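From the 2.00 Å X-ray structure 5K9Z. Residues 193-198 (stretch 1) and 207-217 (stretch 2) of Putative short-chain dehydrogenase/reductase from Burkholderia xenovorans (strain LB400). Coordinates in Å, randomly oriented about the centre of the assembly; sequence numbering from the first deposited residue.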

# COMPACT_ATOMS: atom_id res chain seq x y z
N THR C 193 11.61 -5.16 8.89
CA THR C 193 12.98 -5.67 9.02
C THR C 193 13.95 -4.51 8.94
O THR C 193 13.58 -3.37 8.66
CB THR C 193 13.33 -6.72 7.95
OG1 THR C 193 13.27 -6.12 6.64
CG2 THR C 193 12.39 -7.93 8.01
N THR C 194 15.22 -4.81 9.20
CA THR C 194 16.30 -3.87 8.98
C THR C 194 17.40 -4.57 8.20
O THR C 194 17.46 -5.80 8.14
CB THR C 194 16.87 -3.30 10.30
OG1 THR C 194 17.75 -4.25 10.90
CG2 THR C 194 15.74 -2.98 11.28
N VAL C 195 18.29 -3.77 7.61
CA VAL C 195 19.40 -4.36 6.87
C VAL C 195 20.40 -5.01 7.82
O VAL C 195 21.09 -5.97 7.45
CB VAL C 195 20.05 -3.30 5.96
CG1 VAL C 195 20.77 -2.21 6.78
CG2 VAL C 195 20.99 -3.97 4.95
N THR C 196 20.48 -4.52 9.07
CA THR C 196 21.36 -5.13 10.07
C THR C 196 20.92 -6.56 10.38
O THR C 196 21.75 -7.48 10.40
CB THR C 196 21.35 -4.29 11.35
OG1 THR C 196 21.83 -2.97 11.07
CG2 THR C 196 22.22 -4.92 12.43
N GLU C 197 19.63 -6.76 10.66
CA GLU C 197 19.11 -8.11 10.87
C GLU C 197 19.38 -9.01 9.67
O GLU C 197 19.67 -10.20 9.82
CB GLU C 197 17.61 -8.06 11.16
CG GLU C 197 17.08 -9.26 11.91
CD GLU C 197 15.70 -8.98 12.49
OE1 GLU C 197 14.84 -8.48 11.73
OE2 GLU C 197 15.50 -9.22 13.70
N MET C 198 19.28 -8.45 8.46
CA MET C 198 19.54 -9.23 7.25
C MET C 198 21.00 -9.61 7.14
O MET C 198 21.33 -10.76 6.84
CB MET C 198 19.11 -8.43 6.03
CG MET C 198 17.61 -8.25 5.94
SD MET C 198 17.19 -7.56 4.35
CE MET C 198 15.43 -7.32 4.56
N GLN C 207 22.20 -8.50 19.58
CA GLN C 207 22.06 -7.14 20.08
C GLN C 207 22.15 -6.11 18.96
O GLN C 207 21.45 -5.09 18.99
CB GLN C 207 23.12 -6.85 21.14
CG GLN C 207 22.94 -5.50 21.84
CD GLN C 207 21.61 -5.40 22.57
OE1 GLN C 207 21.17 -6.36 23.21
NE2 GLN C 207 20.94 -4.25 22.47
N ALA C 208 23.01 -6.35 17.97
CA ALA C 208 23.04 -5.49 16.79
C ALA C 208 21.65 -5.36 16.17
O ALA C 208 21.22 -4.25 15.83
CB ALA C 208 24.04 -6.03 15.76
N ALA C 209 20.93 -6.47 16.02
CA ALA C 209 19.59 -6.39 15.45
C ALA C 209 18.62 -5.63 16.37
O ALA C 209 17.75 -4.90 15.87
CB ALA C 209 19.07 -7.79 15.13
N ILE C 210 18.75 -5.78 17.69
CA ILE C 210 17.89 -5.04 18.62
C ILE C 210 18.14 -3.54 18.50
O ILE C 210 17.19 -2.74 18.42
CB ILE C 210 18.10 -5.53 20.06
CG1 ILE C 210 17.60 -6.97 20.22
CG2 ILE C 210 17.41 -4.61 21.05
CD1 ILE C 210 17.97 -7.57 21.56
N ASP C 211 19.41 -3.13 18.50
CA ASP C 211 19.77 -1.73 18.27
C ASP C 211 19.17 -1.21 16.97
O ASP C 211 18.53 -0.15 16.94
CB ASP C 211 21.29 -1.57 18.24
CG ASP C 211 21.91 -1.60 19.63
OD1 ASP C 211 21.21 -1.98 20.59
OD2 ASP C 211 23.11 -1.27 19.75
N ALA C 212 19.41 -1.93 15.86
CA ALA C 212 18.91 -1.53 14.55
C ALA C 212 17.40 -1.36 14.56
O ALA C 212 16.87 -0.38 14.02
CB ALA C 212 19.29 -2.57 13.50
N ALA C 213 16.69 -2.33 15.14
CA ALA C 213 15.23 -2.26 15.19
C ALA C 213 14.77 -1.08 16.04
O ALA C 213 13.74 -0.46 15.74
CB ALA C 213 14.67 -3.57 15.72
N THR C 214 15.51 -0.73 17.09
CA THR C 214 15.13 0.41 17.92
C THR C 214 15.13 1.70 17.11
O THR C 214 14.12 2.42 17.07
CB THR C 214 16.06 0.52 19.12
OG1 THR C 214 15.87 -0.63 19.96
CG2 THR C 214 15.77 1.80 19.93
N ARG C 215 16.24 2.01 16.44
CA ARG C 215 16.34 3.25 15.67
C ARG C 215 15.34 3.28 14.51
O ARG C 215 14.88 4.36 14.12
CB ARG C 215 17.77 3.44 15.15
N ALA C 216 14.98 2.12 13.96
CA ALA C 216 14.08 2.07 12.82
C ALA C 216 12.62 2.23 13.19
O ALA C 216 11.82 2.62 12.33
CB ALA C 216 14.27 0.75 12.06
N SER C 217 12.23 1.95 14.46
CA SER C 217 10.82 2.03 14.83
C SER C 217 10.43 3.45 15.18
O SER C 217 11.07 4.07 16.05
CB SER C 217 10.54 1.13 16.02
OG SER C 217 9.23 1.35 16.51
O HOH W 1 16.94 -5.42 13.20

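What holds the side chain of Thr194 in place? Thr194 sits at the N-cap position, immediately before the helix that starts at Val195, where the first backbone amides have no preceding turn to bond to. Its chi1 of 79°, in the p well, sets the hydroxyl over the start of that helix, and the amide of Glu197 donates to it: N of Glu197 lies 3.1 Å from OG1 of Thr194, with a nearly straight N-H...O angle of 177°. The same rotamer leaves the methyl free to meet the second stretch. CG2 of Thr194 lies 4.0 Å from CA of Ala213 and 4.1 Å from CB of Ala216, so one conformation serves both the cap and the packing. The hydroxyl also touches the neighbouring helix, with OG1 of Thr194 3.5 Å from CB of Ala212, a contact with a methyl group that cannot offer it a hydrogen bond.

How does Thr196 use its side chain against the other helix? Its CA-to-CB bond points toward the second stretch, and the approach is tight: CB of Thr196 is 3.4 Å from CB of Ala212. With chi1 at -60°, the m rotamer, CG2 is directed along the partner helix to the turn before Ala212, reaching within 3.6 Å of the carbonyl O of Ala208 and 4.0 Å of the CB of that residue. This carbonyl already accepts from the amide of Ala212, N to O 2.9 Å, so the methyl rests against a backbone whose hydrogen bonding is satisfied within its own helix.

Why can the backbones come so near around Glu197? The facing residue is Ala209, and the CA atoms of Glu197 and Ala209 are only 4.9 Å apart. Alanine presents a single methyl, so little side chain stands between the two chains here. Glu197 points sideways, and its chi1 of -158° and chi2 of 165°, both t, give an extended start to the chain. CG and OE2 of Glu197 each lie 4.1 Å from CB of Ala209, and the carboxylate forms no salt bridge or hydrogen bond to the second stretch.

Does any polar link cross the contact? No direct hydrogen bond does, but a water joins the two stretches. It donates to the carbonyl O of Ala209 at 2.8 Å and lies 2.7 Å from OG1 of Thr194, so the capping hydroxyl takes part in the bridge as well.

Where do Gln207, Asp211 and Thr214 find partners? They bond within their own helix. Thr214, whose CA-to-CB bond points away from the first stretch, adopts chi1 of -65° (m) and donates from OG1 to the carbonyl O of Ile210 at 2.9 Å, one turn back. Gln207 and Asp211 pair similarly, NE2 of Gln207 donating to OD1 of Asp211 at 3.0 Å. The contacting surface is left to the alanines, against which Thr194, Thr196 and Glu197 pack.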